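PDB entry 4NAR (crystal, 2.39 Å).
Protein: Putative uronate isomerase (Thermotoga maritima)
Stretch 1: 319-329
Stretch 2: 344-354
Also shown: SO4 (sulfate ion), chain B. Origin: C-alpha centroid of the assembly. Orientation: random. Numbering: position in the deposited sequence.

Stretch 1 (319-329) QMDKWIREIGY
Stretch 2 344-354: DFNKNVAAHVI

Residues 319-327 are helical, with phi/psi near -60/-45 and i to i+4 hydrogen bonds from W323 N to Q319 O (2.9 Å) through G328 N to I324 O (2.8 Å). G328 then leaves the helix at phi/psi 69/-179, a positive phi that favours glycine. Y329 follows, extended at -98/119. In the second stretch, F345 (-63/139) and N346 (-63/122) are extended, and a helix runs from K347 through I354. N346, chi1 t, caps it: its OD1 accepts from V349 N at 3.0 Å and, weakly, from N348 N at 2.9 Å.

The helix axes approach to 9.8 Å, with N-to-C directions 51° apart (signed crossing angle -51°). The register pairs I324 CA with V349 CA at 6.2 Å, I327 CA with A350 CA at 7.9 Å and Y329 CA with V353 CA at 4.9 Å.

V349, chi1 t, points toward the first helix and fits as a knob among M320, W323, I324 and I327. Its CG2 lies 3.8 Å from M320 CG, and its CG1 lies 3.8 Å from I324 CG1. M320 is selenomethionine. I327 is t,t; its CG2 meets F345 CZ at 3.5 Å and V353 CG2 at 4.0 Å, bridging the loop and the helix. F345 (chi1 t, chi2 -97°) also brings CZ to 3.4 Å from W323 O, at its ring edge. W323 (chi1 m, chi2 -21°) places CE3 3.7 Å from N346 CB.

Beyond the first helix, Y329 (chi1 m, chi2 -92°) receives V353 CG2 over one ring face, 3.7 Å from Y329 CD1. Its OH hydrogen-bonds H352 NE2 at 2.7 Å, near the imidazole plane. This polar link joins the stretches beside the apolar packing. H352 has chi1 t and chi2 74°. N348 ND2 donates to sulfate O3 at 3.3 Å.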

ATOM      1  N   GLN A 319     -14.483  12.627  -5.113  1.00 32.57           N
ATOM      2  CA  GLN A 319     -14.875  13.033  -3.782  1.00 33.71           C
ATOM      3  C   GLN A 319     -13.655  13.145  -2.870  1.00 27.47           C
ATOM      4  O   GLN A 319     -13.457  14.180  -2.226  1.00 24.64           O
ATOM      5  CB  GLN A 319     -15.900  12.057  -3.217  1.00 41.00           C
ATOM      6  CG  GLN A 319     -16.236  12.303  -1.761  1.00 51.44           C
ATOM      7  CD  GLN A 319     -17.529  13.081  -1.585  1.00 60.47           C
ATOM      8  OE1 GLN A 319     -18.542  12.531  -1.112  1.00 57.99           O
ATOM      9  NE2 GLN A 319     -17.504  14.372  -1.953  1.00 61.11           N
HETATM   10  N   MSE A 320     -12.829  12.099  -2.827  1.00 23.40           N
HETATM   11  CA  MSE A 320     -11.613  12.130  -2.000  1.00 28.05           C
HETATM   12  C   MSE A 320     -10.616  13.213  -2.432  1.00 23.63           C
HETATM   13  O   MSE A 320      -9.988  13.858  -1.584  1.00 19.93           O
HETATM   14  CB  MSE A 320     -10.946  10.751  -1.904  1.00 30.88           C
HETATM   15  CG  MSE A 320     -11.399   9.970  -0.660  1.00 36.22           C
HETATM   16 SE   MSE A 320     -11.099   8.051  -0.745  0.21 32.73          SE
HETATM   17  CE  MSE A 320      -9.299   8.028  -0.038  1.00 45.83           C
ATOM     18  N   ASP A 321     -10.505  13.415  -3.742  1.00 16.34           N
ATOM     19  CA  ASP A 321      -9.733  14.512  -4.321  1.00 19.38           C
ATOM     20  C   ASP A 321     -10.229  15.892  -3.819  1.00 28.29           C
ATOM     21  O   ASP A 321      -9.421  16.746  -3.411  1.00 26.09           O
ATOM     22  CB  ASP A 321      -9.788  14.431  -5.854  1.00 22.19           C
ATOM     23  CG  ASP A 321      -8.892  15.460  -6.527  1.00 34.11           C
ATOM     24  OD1 ASP A 321      -7.723  15.125  -6.832  1.00 37.42           O
ATOM     25  OD2 ASP A 321      -9.356  16.605  -6.747  1.00 41.58           O
ATOM     26  N   LYS A 322     -11.553  16.090  -3.834  1.00 31.12           N
ATOM     27  CA  LYS A 322     -12.191  17.286  -3.259  1.00 32.61           C
ATOM     28  C   LYS A 322     -11.817  17.423  -1.785  1.00 30.62           C
ATOM     29  O   LYS A 322     -11.469  18.506  -1.305  1.00 34.10           O
ATOM     30  CB  LYS A 322     -13.712  17.183  -3.383  1.00 33.15           C
ATOM     31  CG  LYS A 322     -14.432  18.452  -3.823  1.00 45.25           C
ATOM     32  CD  LYS A 322     -15.850  18.117  -4.322  1.00 57.81           C
ATOM     33  CE  LYS A 322     -15.807  17.198  -5.571  1.00 83.36           C
ATOM     34  NZ  LYS A 322     -16.917  16.167  -5.628  1.00 74.87           N
ATOM     35  N   TRP A 323     -11.875  16.307  -1.073  1.00 25.16           N
ATOM     36  CA  TRP A 323     -11.595  16.322   0.355  1.00 27.11           C
ATOM     37  C   TRP A 323     -10.156  16.713   0.657  1.00 26.27           C
ATOM     38  O   TRP A 323      -9.912  17.540   1.540  1.00 25.31           O
ATOM     39  CB  TRP A 323     -11.933  14.975   0.974  1.00 22.82           C
ATOM     40  CG  TRP A 323     -13.403  14.782   1.137  1.00 24.61           C
ATOM     41  CD1 TRP A 323     -14.364  15.763   1.184  1.00 20.07           C
ATOM     42  CD2 TRP A 323     -14.095  13.531   1.282  1.00 21.86           C
ATOM     43  NE1 TRP A 323     -15.610  15.195   1.351  1.00 20.58           N
ATOM     44  CE2 TRP A 323     -15.474  13.827   1.417  1.00 26.86           C
ATOM     45  CE3 TRP A 323     -13.685  12.191   1.314  1.00 17.30           C
ATOM     46  CZ2 TRP A 323     -16.450  12.821   1.584  1.00 24.68           C
ATOM     47  CZ3 TRP A 323     -14.654  11.191   1.479  1.00 22.23           C
ATOM     48  CH2 TRP A 323     -16.021  11.516   1.612  1.00 18.61           C
ATOM     49  N   ILE A 324      -9.215  16.124  -0.076  1.00 19.37           N
ATOM     50  CA  ILE A 324      -7.806  16.477   0.071  1.00 23.79           C
ATOM     51  C   ILE A 324      -7.567  17.979  -0.104  1.00 27.54           C
ATOM     52  O   ILE A 324      -6.885  18.602   0.723  1.00 29.75           O
ATOM     53  CB  ILE A 324      -6.915  15.698  -0.914  1.00 20.15           C
ATOM     54  CG1 ILE A 324      -6.880  14.212  -0.525  1.00 23.49           C
ATOM     55  CG2 ILE A 324      -5.511  16.297  -0.931  1.00 16.76           C
ATOM     56  CD1 ILE A 324      -6.528  13.289  -1.663  1.00 21.10           C
ATOM     57  N   ARG A 325      -8.134  18.550  -1.168  1.00 22.33           N
ATOM     58  CA  ARG A 325      -8.016  19.982  -1.452  1.00 22.59           C
ATOM     59  C   ARG A 325      -8.714  20.870  -0.405  1.00 26.25           C
ATOM     60  O   ARG A 325      -8.252  21.979  -0.135  1.00 30.32           O
ATOM     61  CB  ARG A 325      -8.545  20.302  -2.857  1.00 17.09           C
ATOM     62  CG  ARG A 325      -7.619  19.868  -3.993  1.00 47.08           C
ATOM     63  CD  ARG A 325      -8.181  20.223  -5.387  1.00 46.43           C
ATOM     64  NE  ARG A 325      -9.109  19.207  -5.894  1.00 56.83           N
ATOM     65  CZ  ARG A 325     -10.427  19.376  -6.049  1.00 56.76           C
ATOM     66  NH1 ARG A 325     -10.996  20.536  -5.743  1.00 51.82           N
ATOM     67  NH2 ARG A 325     -11.178  18.379  -6.523  1.00 54.73           N
ATOM     68  N   GLU A 326      -9.818  20.394   0.175  1.00 27.55           N
ATOM     69  CA  GLU A 326     -10.489  21.130   1.253  1.00 28.31           C
ATOM     70  C   GLU A 326      -9.573  21.337   2.465  1.00 28.69           C
ATOM     71  O   GLU A 326      -9.322  22.472   2.891  1.00 29.38           O
ATOM     72  CB  GLU A 326     -11.762  20.406   1.703  1.00 28.87           C
ATOM     73  CG  GLU A 326     -13.061  21.053   1.229  1.00 46.86           C
ATOM     74  CD  GLU A 326     -14.153  20.028   0.885  1.00 56.32           C
ATOM     75  OE1 GLU A 326     -14.319  19.039   1.651  1.00 53.62           O
ATOM     76  OE2 GLU A 326     -14.839  20.214  -0.156  1.00 56.99           O
ATOM     77  N   ILE A 327      -9.083  20.238   3.028  1.00 21.14           N
ATOM     78  CA  ILE A 327      -8.278  20.330   4.234  1.00 23.92           C
ATOM     79  C   ILE A 327      -6.823  20.765   3.948  1.00 30.76           C
ATOM     80  O   ILE A 327      -6.222  21.490   4.743  1.00 28.77           O
ATOM     81  CB  ILE A 327      -8.331  19.004   5.055  1.00 23.86           C
ATOM     82  CG1 ILE A 327      -7.808  19.220   6.480  1.00 17.71           C
ATOM     83  CG2 ILE A 327      -7.605  17.842   4.328  1.00 15.85           C
ATOM     84  CD1 ILE A 327      -7.664  17.929   7.257  1.00 22.47           C
ATOM     85  N   GLY A 328      -6.265  20.331   2.816  1.00 28.73           N
ATOM     86  CA  GLY A 328      -4.877  20.640   2.497  1.00 21.51           C
ATOM     87  C   GLY A 328      -3.893  19.922   3.419  1.00 31.22           C
ATOM     88  O   GLY A 328      -4.283  19.165   4.337  1.00 20.96           O
ATOM     89  N   TYR A 329      -2.604  20.169   3.203  1.00 29.99           N
ATOM     90  CA  TYR A 329      -1.575  19.387   3.884  1.00 21.17           C
ATOM     91  C   TYR A 329      -1.019  20.074   5.125  1.00 18.00           C
ATOM     92  O   TYR A 329      -0.422  21.145   5.044  1.00 21.46           O
ATOM     93  CB  TYR A 329      -0.469  19.025   2.898  1.00 15.56           C
ATOM     94  CG  TYR A 329      -0.912  18.020   1.848  1.00 16.13           C
ATOM     95  CD1 TYR A 329      -0.747  16.647   2.060  1.00 15.99           C
ATOM     96  CD2 TYR A 329      -1.492  18.434   0.655  1.00 15.09           C
ATOM     97  CE1 TYR A 329      -1.147  15.711   1.102  1.00 16.21           C
ATOM     98  CE2 TYR A 329      -1.887  17.513  -0.311  1.00 15.46           C
ATOM     99  CZ  TYR A 329      -1.712  16.146  -0.079  1.00 17.73           C
ATOM    100  OH  TYR A 329      -2.107  15.209  -1.018  1.00 21.65           O
ATOM    101  N   ASP A 344     -17.184  15.027  10.922  1.00 23.31           N
ATOM    102  CA  ASP A 344     -17.554  14.092   9.861  1.00 24.85           C
ATOM    103  C   ASP A 344     -16.469  13.885   8.785  1.00 27.21           C
ATOM    104  O   ASP A 344     -16.616  13.021   7.912  1.00 30.40           O
ATOM    105  CB  ASP A 344     -18.837  14.565   9.181  1.00 33.82           C
ATOM    106  CG  ASP A 344     -18.687  15.952   8.561  1.00 44.11           C
ATOM    107  OD1 ASP A 344     -17.807  16.729   9.020  1.00 40.41           O
ATOM    108  OD2 ASP A 344     -19.452  16.275   7.622  1.00 50.15           O
ATOM    109  N   PHE A 345     -15.391  14.671   8.833  1.00 27.04           N
ATOM    110  CA  PHE A 345     -14.375  14.627   7.778  1.00 23.97           C
ATOM    111  C   PHE A 345     -13.709  13.256   7.728  1.00 27.31           C
ATOM    112  O   PHE A 345     -13.433  12.648   8.776  1.00 29.44           O
ATOM    113  CB  PHE A 345     -13.325  15.719   7.989  1.00 23.04           C
ATOM    114  CG  PHE A 345     -12.406  15.915   6.815  1.00 23.93           C
ATOM    115  CD1 PHE A 345     -11.150  15.308   6.786  1.00 19.21           C
ATOM    116  CD2 PHE A 345     -12.793  16.714   5.737  1.00 20.52           C
ATOM    117  CE1 PHE A 345     -10.292  15.498   5.699  1.00 19.02           C
ATOM    118  CE2 PHE A 345     -11.939  16.911   4.644  1.00 20.58           C
ATOM    119  CZ  PHE A 345     -10.694  16.298   4.623  1.00 20.01           C
ATOM    120  N   ASN A 346     -13.470  12.777   6.509  1.00 18.91           N
ATOM    121  CA  ASN A 346     -12.938  11.437   6.292  1.00 21.91           C
ATOM    122  C   ASN A 346     -11.525  11.231   6.872  1.00 28.93           C
ATOM    123  O   ASN A 346     -10.578  11.921   6.485  1.00 26.84           O
ATOM    124  CB  ASN A 346     -12.931  11.104   4.800  1.00 19.62           C
ATOM    125  CG  ASN A 346     -12.405   9.709   4.527  1.00 24.40           C
ATOM    126  OD1 ASN A 346     -11.186   9.498   4.413  1.00 23.66           O
ATOM    127  ND2 ASN A 346     -13.319   8.738   4.442  1.00 21.20           N
ATOM    128  N   LYS A 347     -11.382  10.248   7.758  1.00 26.21           N
ATOM    129  CA  LYS A 347     -10.130  10.046   8.479  1.00 26.55           C
ATOM    130  C   LYS A 347      -8.976   9.459   7.658  1.00 26.93           C
ATOM    131  O   LYS A 347      -7.801   9.606   8.040  1.00 27.69           O
ATOM    132  CB  LYS A 347     -10.383   9.229   9.748  1.00 27.37           C
ATOM    133  CG  LYS A 347     -11.024  10.065  10.850  1.00 23.84           C
ATOM    134  CD  LYS A 347     -11.426   9.227  12.043  1.00 34.81           C
ATOM    135  CE  LYS A 347     -12.197  10.069  13.057  1.00 33.99           C
ATOM    136  NZ  LYS A 347     -11.270  10.661  14.047  1.00 44.68           N
ATOM    137  N   ASN A 348      -9.305   8.809   6.541  1.00 27.93           N
ATOM    138  CA  ASN A 348      -8.296   8.272   5.631  1.00 22.96           C
ATOM    139  C   ASN A 348      -7.563   9.447   4.962  1.00 19.13           C
ATOM    140  O   ASN A 348      -6.328   9.545   5.029  1.00 22.01           O
ATOM    141  CB  ASN A 348      -8.948   7.335   4.591  1.00 25.08           C
ATOM    142  CG  ASN A 348      -7.932   6.444   3.849  1.00 26.65           C
ATOM    143  OD1 ASN A 348      -6.706   6.665   3.892  1.00 25.64           O
ATOM    144  ND2 ASN A 348      -8.451   5.434   3.154  1.00 26.46           N
ATOM    145  N   VAL A 349      -8.329  10.340   4.338  1.00 18.08           N
ATOM    146  CA  VAL A 349      -7.800  11.617   3.853  1.00 22.84           C
ATOM    147  C   VAL A 349      -7.054  12.396   4.955  1.00 24.79           C
ATOM    148  O   VAL A 349      -5.958  12.934   4.721  1.00 19.32           O
ATOM    149  CB  VAL A 349      -8.929  12.509   3.290  1.00 21.39           C
ATOM    150  CG1 VAL A 349      -8.397  13.908   2.932  1.00 17.86           C
ATOM    151  CG2 VAL A 349      -9.587  11.839   2.086  1.00 13.46           C
ATOM    152  N   ALA A 350      -7.646  12.454   6.149  1.00 18.54           N
ATOM    153  CA  ALA A 350      -6.999  13.140   7.264  1.00 27.37           C
ATOM    154  C   ALA A 350      -5.628  12.525   7.544  1.00 27.28           C
ATOM    155  O   ALA A 350      -4.624  13.242   7.687  1.00 23.36           O
ATOM    156  CB  ALA A 350      -7.880  13.097   8.526  1.00 27.65           C
ATOM    157  N   ALA A 351      -5.581  11.197   7.618  1.00 21.03           N
ATOM    158  CA  ALA A 351      -4.315  10.515   7.888  1.00 21.40           C
ATOM    159  C   ALA A 351      -3.301  10.770   6.755  1.00 19.45           C
ATOM    160  O   ALA A 351      -2.111  11.015   7.008  1.00 17.59           O
ATOM    161  CB  ALA A 351      -4.547   9.001   8.109  1.00 12.81           C
ATOM    162  N   HIS A 352      -3.785  10.724   5.514  1.00 15.83           N
ATOM    163  CA  HIS A 352      -2.933  10.901   4.333  1.00 22.49           C
ATOM    164  C   HIS A 352      -2.173  12.233   4.362  1.00 19.96           C
ATOM    165  O   HIS A 352      -0.950  12.296   4.175  1.00 18.10           O
ATOM    166  CB  HIS A 352      -3.793  10.859   3.074  1.00 21.99           C
ATOM    167  CG  HIS A 352      -3.153  11.512   1.880  1.00 23.36           C
ATOM    168  ND1 HIS A 352      -2.112  10.942   1.186  1.00 23.32           N
ATOM    169  CD2 HIS A 352      -3.437  12.682   1.253  1.00 20.04           C
ATOM    170  CE1 HIS A 352      -1.769  11.737   0.175  1.00 12.42           C
ATOM    171  NE2 HIS A 352      -2.552  12.794   0.202  1.00 25.11           N
ATOM    172  N   VAL A 353      -2.938  13.291   4.590  1.00 19.62           N
ATOM    173  CA  VAL A 353      -2.431  14.652   4.668  1.00 25.45           C
ATOM    174  C   VAL A 353      -1.313  14.808   5.735  1.00 20.77           C
ATOM    175  O   VAL A 353      -0.253  15.357   5.458  1.00 21.77           O
ATOM    176  CB  VAL A 353      -3.647  15.611   4.858  1.00 28.08           C
ATOM    177  CG1 VAL A 353      -3.381  16.666   5.902  1.00 34.77           C
ATOM    178  CG2 VAL A 353      -4.086  16.180   3.502  1.00 16.73           C
ATOM    179  N   ILE A 354      -1.531  14.296   6.939  1.00 20.04           N
ATOM    180  CA  ILE A 354      -0.497  14.314   7.966  1.00 20.03           C
ATOM    181  C   ILE A 354       0.706  13.496   7.511  1.00 22.60           C
ATOM    182  O   ILE A 354       1.860  13.922   7.663  1.00 22.78           O
ATOM    183  CB  ILE A 354      -1.002  13.700   9.276  1.00 19.88           C
ATOM    184  CG1 ILE A 354      -2.239  14.453   9.790  1.00 17.82           C
ATOM    185  CG2 ILE A 354       0.125  13.678  10.330  1.00 17.89           C
ATOM    186  CD1 ILE A 354      -2.979  13.742  10.945  1.00 15.28           C
TER
HETATM  187  S   SO4 B 501      -5.677   2.986   0.612  1.00 31.62           S
HETATM  188  O1  SO4 B 501      -5.514   2.243   1.873  1.00 33.24           O
HETATM  189  O2  SO4 B 501      -6.056   2.046  -0.455  1.00 33.74           O
HETATM  190  O3  SO4 B 501      -6.709   4.018   0.789  1.00 28.25           O
HETATM  191  O4  SO4 B 501      -4.399   3.641   0.259  1.00 36.75           O